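Local coordinates for CopC (PDB 5ICU), which binds copper(II) and, as a periplasmic CopC-family protein, probably works as a chaperone in copper homeostasis, at residues 26-31 and 77-82; 47-52 and 63-68; 15-19 and 93-98. All coordinates share one frame; numbering follows the deposited sequence.

Overall arrangement
Contact 3 opens first along the chain, at 15-19, and closes last, at 93-98, so its loop takes in most of the protein. Within it, contact 1 runs from 26-31 to 77-82, and contact 2, from 47-52 to 63-68, closes the innermost loop; the three nest and none cross. Contacts 1 and 2 join the sheet of strands 4-8, 21-26 and 60-64 to the second, mixed sheet, whose outer strand 14-15 is added by contact 3. Contacts 1 and 3 lie on opposite sides of the chain's centre, their own centres about 27 Å apart, with copper near contact 1. Contacts 2 and 3 touch where Leu68 N meets Ser18 OG.

Contact 1: residues 26-31 and 77-82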
loop_
_atom_site.group_PDB
_atom_site.type_symbol
_atom_site.label_atom_id
_atom_site.label_comp_id
_atom_site.label_asym_id
_atom_site.label_seq_id
_atom_site.Cartn_x
_atom_site.Cartn_y
_atom_site.Cartn_z
ATOM N N PHE A 26 -2.166 -4.788 -9.768
ATOM C CA PHE A 26 -1.538 -4.149 -10.916
ATOM C C PHE A 26 -2.109 -4.709 -12.208
ATOM O O PHE A 26 -2.721 -5.779 -12.221
ATOM C CB PHE A 26 -0.017 -4.288 -10.831
ATOM C CG PHE A 26 0.570 -3.678 -9.594
ATOM C CD1 PHE A 26 0.643 -4.389 -8.412
ATOM C CD2 PHE A 26 0.990 -2.367 -9.588
ATOM C CE1 PHE A 26 1.136 -3.810 -7.250
ATOM C CE2 PHE A 26 1.463 -1.787 -8.439
ATOM C CZ PHE A 26 1.520 -2.511 -7.265
ATOM N N GLY A 27 -1.836 -4.017 -13.305
ATOM C CA GLY A 27 -2.286 -4.436 -14.613
ATOM C C GLY A 27 -1.496 -5.526 -15.280
ATOM O O GLY A 27 -1.890 -6.007 -16.370
ATOM N N GLY A 28 -0.393 -5.916 -14.683
ATOM C CA GLY A 28 0.462 -7.008 -15.172
ATOM C C GLY A 28 1.189 -7.541 -13.960
ATOM O O GLY A 28 1.031 -7.053 -12.815
ATOM N N GLY A 29 2.014 -8.564 -14.176
ATOM C CA GLY A 29 2.759 -9.183 -13.070
ATOM C C GLY A 29 3.743 -8.197 -12.454
ATOM O O GLY A 29 4.309 -7.342 -13.123
ATOM N N VAL A 30 4.019 -8.400 -11.174
ATOM C CA VAL A 30 5.116 -7.732 -10.490
ATOM C C VAL A 30 5.912 -8.779 -9.734
ATOM O O VAL A 30 5.415 -9.841 -9.411
ATOM C CB VAL A 30 4.599 -6.634 -9.541
ATOM C CG1 VAL A 30 3.961 -5.496 -10.323
ATOM C CG2 VAL A 30 3.638 -7.162 -8.504
ATOM N N GLU A 31 7.171 -8.438 -9.443
ATOM C CA GLU A 31 8.091 -9.351 -8.785
ATOM C C GLU A 31 8.139 -9.000 -7.320
ATOM O O GLU A 31 8.754 -8.004 -6.960
ATOM C CB GLU A 31 9.453 -9.141 -9.412
ATOM C CG GLU A 31 9.623 -9.576 -10.843
ATOM C CD GLU A 31 11.129 -9.833 -11.191
ATOM O OE1 GLU A 31 12.041 -9.771 -10.309
ATOM O OE2 GLU A 31 11.463 -10.137 -12.363
ATOM N N PHE A 77 4.708 3.206 -3.543
ATOM C CA PHE A 77 5.131 1.899 -4.055
ATOM C C PHE A 77 6.094 2.065 -5.196
ATOM O O PHE A 77 5.990 2.995 -5.960
ATOM C CB PHE A 77 3.954 0.989 -4.400
ATOM C CG PHE A 77 3.006 1.578 -5.390
ATOM C CD1 PHE A 77 1.925 2.334 -4.944
ATOM C CD2 PHE A 77 3.153 1.421 -6.778
ATOM C CE1 PHE A 77 1.046 2.926 -5.817
ATOM C CE2 PHE A 77 2.252 2.003 -7.661
ATOM C CZ PHE A 77 1.227 2.778 -7.173
ATOM N N ARG A 78 7.006 1.097 -5.307
ATOM C CA ARG A 78 7.964 1.103 -6.384
ATOM C C ARG A 78 8.197 -0.355 -6.737
ATOM O O ARG A 78 8.823 -1.096 -5.952
ATOM C CB ARG A 78 9.218 1.791 -5.898
ATOM C CG ARG A 78 10.221 2.148 -7.070
ATOM C CD ARG A 78 11.300 3.134 -6.642
ATOM N NE ARG A 78 12.237 3.413 -7.739
ATOM C CZ ARG A 78 13.261 2.643 -8.100
ATOM N NH1 ARG A 78 13.535 1.529 -7.464
ATOM N NH2 ARG A 78 14.029 2.995 -9.136
ATOM N N VAL A 79 7.614 -0.795 -7.850
ATOM C CA VAL A 79 7.533 -2.204 -8.178
ATOM C C VAL A 79 8.330 -2.504 -9.421
ATOM O O VAL A 79 8.461 -1.652 -10.302
ATOM C CB VAL A 79 6.055 -2.675 -8.340
ATOM C CG1 VAL A 79 5.269 -2.379 -7.060
ATOM C CG2 VAL A 79 5.370 -2.045 -9.545
ATOM N N LEU A 80 8.819 -3.739 -9.483
ATOM C CA LEU A 80 9.459 -4.248 -10.722
ATOM C C LEU A 80 8.441 -5.084 -11.467
ATOM O O LEU A 80 8.003 -6.104 -10.977
ATOM C CB LEU A 80 10.723 -5.057 -10.394
ATOM C CG LEU A 80 11.460 -5.567 -11.651
ATOM C CD1 LEU A 80 11.926 -4.475 -12.544
ATOM C CD2 LEU A 80 12.574 -6.462 -11.236
ATOM N N SER A 81 8.032 -4.601 -12.633
ATOM C CA SER A 81 7.056 -5.319 -13.470
ATOM C C SER A 81 7.684 -6.553 -14.081
ATOM O O SER A 81 8.886 -6.617 -14.289
ATOM C CB SER A 81 6.568 -4.418 -14.594
ATOM O OG SER A 81 6.089 -3.154 -14.137
ATOM N N SER A 82 6.832 -7.511 -14.434
ATOM C CA SER A 82 7.326 -8.759 -15.020
ATOM C C SER A 82 7.938 -8.495 -16.377
ATOM O O SER A 82 8.759 -9.326 -16.825
ATOM C CB SER A 82 6.226 -9.816 -15.064
ATOM O OG SER A 82 5.806 -10.159 -13.743
HETATM O O HOH W 1 11.330 -8.106 -14.262
#
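Val30 and Ser81 are paired in a single backbone bridge, framed by two hydrogen bonds. Ser82 N donates to Gly29 O at 2.8 Å from well above the carbonyl plane, and Glu31 N gives its hydrogen to Leu80 O at 2.9 Å, almost in line with the C=O (171°). At Gly29 a side chain would run into Ser82 OG.

Glu31 can be followed outward. CB and CG pass beside the oxygen of Leu80, Glu31 CB 3.7 Å from Leu80 O. With CG turned away from its own carbonyl carbon (chi1 -69°) and the chain extended beyond it, the side chain runs alongside that of Leu80. Glu31 CD and OE1 then come up to one methyl, OE1 lying 3.5 Å from Leu80 CD2. OE2 accepts from a water, which also donates to Ser81 O. Cut back to an alanine, this position would probably leave the water without its carboxylate partner and take from the Leu80 side chain one of its several neighbours.

The bridge joins the loop after strand 21-26 to the end of strand 71-80, across the two sheets of the cupredoxin-like sandwich and beside the copper end. Ser81 OG is hydrogen-bonded to the backbone O of the copper ligand His85 and to the N of Ser2, the residue after the ligand His1; Asp83 completes the ligands.

On the inner side of the bridge, toward Phe77, the core is apolar. Phe26 turns the edge of its ring toward the face of Phe77, offset, with planes at 72° and centroids 5.8 Å apart. Phe26 CZ meets Val79 CG1 at 3.8 Å, the two side chains arriving from opposite directions. Val30 CG1 sits over one face of the Phe26 ring, off toward its rim, and packs at 3.8 Å against Val79 CG2.

Contact 2: residues 47-52 and 63-68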
loop_
_atom_site.group_PDB
_atom_site.type_symbol
_atom_site.label_atom_id
_atom_site.label_comp_id
_atom_site.label_asym_id
_atom_site.label_seq_id
_atom_site.Cartn_x
_atom_site.Cartn_y
_atom_site.Cartn_z
ATOM N N VAL A 47 6.610 4.629 8.340
ATOM C CA VAL A 47 5.954 3.765 9.342
ATOM C C VAL A 47 6.392 2.313 9.153
ATOM O O VAL A 47 6.769 1.630 10.118
ATOM C CB VAL A 47 4.430 3.888 9.244
ATOM C CG1 VAL A 47 3.744 2.944 10.235
ATOM C CG2 VAL A 47 3.999 5.338 9.555
ATOM N N VAL A 48 6.310 1.829 7.907
ATOM C CA VAL A 48 6.657 0.448 7.584
ATOM C C VAL A 48 6.939 0.360 6.098
ATOM O O VAL A 48 6.382 1.141 5.328
ATOM C CB VAL A 48 5.505 -0.544 7.988
ATOM C CG1 VAL A 48 4.223 -0.271 7.265
ATOM C CG2 VAL A 48 5.964 -1.988 7.814
ATOM N N GLU A 49 7.832 -0.535 5.736
ATOM C CA GLU A 49 8.119 -0.863 4.332
ATOM C C GLU A 49 8.116 -2.363 4.171
ATOM O O GLU A 49 8.523 -3.097 5.066
ATOM C CB GLU A 49 9.498 -0.297 3.914
ATOM C CG GLU A 49 9.825 -0.470 2.434
ATOM C CD GLU A 49 10.333 -1.845 2.012
ATOM O OE1 GLU A 49 10.841 -2.631 2.847
ATOM O OE2 GLU A 49 10.182 -2.203 0.820
ATOM N N GLY A 50 7.672 -2.825 3.018
ATOM C CA GLY A 50 7.831 -4.233 2.648
ATOM C C GLY A 50 6.979 -4.604 1.469
ATOM O O GLY A 50 6.500 -3.708 0.762
ATOM N N ALA A 51 6.802 -5.898 1.204
ATOM C CA ALA A 51 5.944 -6.393 0.126
ATOM C C ALA A 51 5.926 -7.896 0.169
ATOM O O ALA A 51 6.965 -8.537 0.347
ATOM C CB ALA A 51 6.439 -5.924 -1.242
ATOM N N LYS A 52 4.734 -8.470 0.039
ATOM C CA LYS A 52 4.678 -9.924 -0.145
ATOM C C LYS A 52 3.694 -10.249 -1.235
ATOM O O LYS A 52 2.857 -9.425 -1.604
ATOM C CB LYS A 52 4.428 -10.686 1.150
ATOM C CG LYS A 52 3.162 -10.432 1.816
ATOM C CD LYS A 52 2.963 -11.391 3.002
ATOM C CE LYS A 52 3.832 -11.072 4.204
ATOM N NZ LYS A 52 3.772 -12.189 5.217
ATOM N N LEU A 63 1.020 -5.596 1.990
ATOM C CA LEU A 63 1.927 -5.147 3.041
ATOM C C LEU A 63 1.140 -5.212 4.356
ATOM O O LEU A 63 0.098 -4.556 4.472
ATOM C CB LEU A 63 2.380 -3.720 2.761
ATOM C CG LEU A 63 3.223 -3.080 3.891
ATOM C CD1 LEU A 63 4.493 -3.862 4.126
ATOM C CD2 LEU A 63 3.461 -1.641 3.518
ATOM N N ASP A 64 1.676 -5.941 5.341
ATOM C CA ASP A 64 1.051 -5.973 6.681
ATOM C C ASP A 64 1.352 -4.674 7.395
ATOM O O ASP A 64 2.509 -4.252 7.480
ATOM C CB ASP A 64 1.599 -7.139 7.448
ATOM C CG ASP A 64 1.080 -8.462 6.937
ATOM O OD1 ASP A 64 0.092 -8.505 6.160
ATOM O OD2 ASP A 64 1.666 -9.484 7.330
ATOM N N ALA A 65 0.319 -3.991 7.863
ATOM C CA ALA A 65 0.507 -2.711 8.555
ATOM C C ALA A 65 0.531 -2.937 10.058
ATOM O O ALA A 65 -0.269 -3.694 10.578
ATOM C CB ALA A 65 -0.597 -1.742 8.203
ATOM N N PRO A 66 1.356 -2.190 10.765
ATOM C CA PRO A 66 1.145 -2.091 12.226
ATOM C C PRO A 66 -0.096 -1.281 12.503
ATOM O O PRO A 66 -0.740 -0.749 11.602
ATOM C CB PRO A 66 2.373 -1.315 12.697
ATOM C CG PRO A 66 2.656 -0.411 11.536
ATOM C CD PRO A 66 2.316 -1.176 10.279
ATOM N N GLU A 67 -0.507 -1.221 13.756
ATOM C CA GLU A 67 -1.607 -0.421 14.175
ATOM C C GLU A 67 -1.341 1.024 13.894
ATOM O O GLU A 67 -0.333 1.563 14.379
ATOM C CB GLU A 67 -1.865 -0.641 15.676
ATOM C CG GLU A 67 -3.042 0.129 16.231
ATOM C CD GLU A 67 -4.402 -0.293 15.692
ATOM O OE1 GLU A 67 -4.511 -1.350 15.068
ATOM O OE2 GLU A 67 -5.411 0.415 15.976
ATOM N N LEU A 68 -2.195 1.615 13.077
ATOM C CA LEU A 68 -2.079 3.000 12.667
ATOM C C LEU A 68 -2.970 3.916 13.491
ATOM O O LEU A 68 -4.182 3.734 13.529
ATOM C CB LEU A 68 -2.445 3.155 11.196
ATOM C CG LEU A 68 -1.636 2.343 10.163
ATOM C CD1 LEU A 68 -2.077 2.739 8.786
ATOM C CD2 LEU A 68 -0.149 2.528 10.321
#
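Val48 and Leu63 meet tip to tip at the apolar centre, Val48 CG1 lying 4.1 Å from Leu63 CD2. The other branch of Leu63 reaches the strand itself: with CG anti to the backbone N (chi1 174°), CD1 comes 3.5 Å from Gly50 N, and a side chain on Gly50 would be tight against this methyl. Val48 CG1 also touches the proline ring, 3.7 Å from Pro66 CD.

Val47 extends the patch. Its CG1 packs against Pro66 CG at 3.8 Å and against Leu68 CD2 at 3.9 Å, the side chains slanting past each other. Two successive residues can both point toward 63-68 because Val47 and Val48 form a classic beta bulge opposite Ile39 on strand 36-40. The segments run roughly antiparallel, 153° between their end-to-end directions, yet share no hydrogen bond: strands 46-50 and 60-64 are the outermost strands of two different sheets, meeting here at one edge of the sandwich.

At the polar end the Lys52 chain, bent at chi3, carries its amine across toward Asp64, but Lys52 NZ stays 4.0 Å from OD2 of Asp64, beyond salt-bridge range. Lys52 is tied by its backbone to Thr62, just outside the segment. Within the two segments the join is therefore mainly methyls and a proline ring, and the opposite charges at the solvent-exposed end probably add only a weak attraction.

Contact 3: residues 15-19 and 93-98; sequences VAASP and FTVDPH
Val15 pairs in parallel with Val95, its N donating to Thr94 O at 2.9 Å and its O accepting from Asp96 N at 2.8 Å, both bonds close to straight. One more bond extends the grip past the strand ends. His98 ND1 donates to Ala16 O at 2.7 Å with an N-H...O angle of 154°; the oxygen lies at the edge of the imidazole and in its plane, and the nitrogen lies in the carbonyl plane, the two planes being roughly aligned. With CG between the backbone N and the carbonyl carbon (chi1 54°), the ring turns back toward 15-19, and Ala17 CB lies 3.8 Å from His98 ND1.

Val15 and Val95 put their side chains on the same face of the sheet, where Val15 CG2 and Val95 CG2 are 4.1 Å apart. The second branch of Val95, CG1, lies 4.0 Å from Ser18 N where the 15-19 chain turns over it, while CG2 also approaches the CD of Pro19. Pro19 slants across Phe93, its CG 4.0 Å from Phe93 CE2, and Leu68 touches the same aromatic side chain. Asp96 brings its CB close to Val15 O, but its carboxylate is occupied otherwise: OD1 is hydrogen-bonded to ND1 of His14. Ser18 OG is hydrogen-bonded to the backbone N of Leu68.

The short strand 14-15 thus becomes the parallel edge of a sheet whose next strand, 86-95, runs antiparallel to 71-80. An early strand laid parallel against the last strand of a two-sheet sandwich is consistent with the cupredoxin-like fold of the CopC family.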
loop_
_atom_site.group_PDB
_atom_site.type_symbol
_atom_site.label_atom_id
_atom_site.label_comp_id
_atom_site.label_asym_id
_atom_site.label_seq_id
_atom_site.Cartn_x
_atom_site.Cartn_y
_atom_site.Cartn_z
ATOM N N VAL A 15 -11.134 5.161 6.203
ATOM C CA VAL A 15 -11.414 3.858 6.775
ATOM C C VAL A 15 -11.713 4.104 8.243
ATOM O O VAL A 15 -11.187 5.030 8.844
ATOM C CB VAL A 15 -10.299 2.811 6.542
ATOM C CG1 VAL A 15 -10.152 2.574 5.038
ATOM C CG2 VAL A 15 -8.980 3.233 7.162
ATOM N N ALA A 16 -12.567 3.256 8.797
ATOM C CA ALA A 16 -13.085 3.443 10.150
ATOM C C ALA A 16 -12.168 2.921 11.220
ATOM O O ALA A 16 -12.404 3.157 12.413
ATOM C CB ALA A 16 -14.424 2.742 10.237
ATOM N N ALA A 17 -11.166 2.153 10.819
ATOM C CA ALA A 17 -10.202 1.580 11.727
ATOM C C ALA A 17 -8.918 1.308 10.981
ATOM O O ALA A 17 -8.911 1.334 9.749
ATOM C CB ALA A 17 -10.736 0.298 12.305
ATOM N N SER A 18 -7.842 1.032 11.713
ATOM C CA SER A 18 -6.553 0.796 11.081
ATOM C C SER A 18 -6.671 -0.419 10.150
ATOM O O SER A 18 -7.173 -1.444 10.573
ATOM C CB SER A 18 -5.511 0.495 12.148
ATOM O OG SER A 18 -4.234 0.392 11.538
ATOM N N PRO A 19 -6.189 -0.300 8.898
ATOM C CA PRO A 19 -6.258 -1.456 7.979
ATOM C C PRO A 19 -5.250 -2.521 8.388
ATOM O O PRO A 19 -4.105 -2.188 8.663
ATOM C CB PRO A 19 -5.891 -0.830 6.634
ATOM C CG PRO A 19 -4.992 0.280 6.979
ATOM C CD PRO A 19 -5.523 0.856 8.265
ATOM N N PHE A 93 -4.575 8.004 2.167
ATOM C CA PHE A 93 -5.843 7.554 2.788
ATOM C C PHE A 93 -5.851 8.041 4.217
ATOM O O PHE A 93 -4.833 8.418 4.740
ATOM C CB PHE A 93 -6.063 6.049 2.691
ATOM C CG PHE A 93 -5.199 5.244 3.602
ATOM C CD1 PHE A 93 -3.942 4.870 3.232
ATOM C CD2 PHE A 93 -5.662 4.850 4.869
ATOM C CE1 PHE A 93 -3.148 4.118 4.069
ATOM C CE2 PHE A 93 -4.878 4.109 5.705
ATOM C CZ PHE A 93 -3.611 3.730 5.329
ATOM N N THR A 94 -7.040 8.037 4.823
ATOM C CA THR A 94 -7.211 8.516 6.194
ATOM C C THR A 94 -7.842 7.460 7.065
ATOM O O THR A 94 -8.793 6.790 6.651
ATOM C CB THR A 94 -8.080 9.781 6.209
ATOM O OG1 THR A 94 -7.445 10.824 5.441
ATOM C CG2 THR A 94 -8.234 10.277 7.644
ATOM N N VAL A 95 -7.250 7.289 8.251
ATOM C CA VAL A 95 -7.836 6.467 9.332
ATOM C C VAL A 95 -8.645 7.412 10.187
ATOM O O VAL A 95 -8.107 8.295 10.827
ATOM C CB VAL A 95 -6.745 5.772 10.156
ATOM C CG1 VAL A 95 -7.350 4.952 11.278
ATOM C CG2 VAL A 95 -5.885 4.874 9.254
ATOM N N ASP A 96 -9.956 7.232 10.137
ATOM C CA ASP A 96 -10.880 7.980 11.004
ATOM C C ASP A 96 -10.980 7.351 12.399
ATOM O O ASP A 96 -10.780 6.170 12.557
ATOM C CB ASP A 96 -12.298 7.941 10.416
ATOM C CG ASP A 96 -12.490 8.693 9.127
ATOM O OD1 ASP A 96 -11.685 9.574 8.829
ATOM O OD2 ASP A 96 -13.511 8.391 8.456
ATOM N N PRO A 97 -11.340 8.151 13.413
ATOM C CA PRO A 97 -11.689 7.587 14.715
ATOM C C PRO A 97 -13.033 6.852 14.632
ATOM O O PRO A 97 -13.921 7.219 13.883
ATOM C CB PRO A 97 -11.786 8.819 15.619
ATOM C CG PRO A 97 -12.134 9.917 14.686
ATOM C CD PRO A 97 -11.512 9.608 13.375
ATOM N N HIS A 98 -13.131 5.780 15.397
ATOM C CA HIS A 98 -14.410 5.082 15.584
ATOM C C HIS A 98 -14.895 5.150 17.027
ATOM O O HIS A 98 -15.881 4.491 17.393
ATOM C CB HIS A 98 -14.359 3.615 15.110
ATOM C CG HIS A 98 -13.257 2.831 15.709
ATOM N ND1 HIS A 98 -12.109 2.556 15.003
ATOM C CD2 HIS A 98 -13.106 2.271 16.929
ATOM C CE1 HIS A 98 -11.274 1.902 15.791
ATOM N NE2 HIS A 98 -11.857 1.700 16.949
#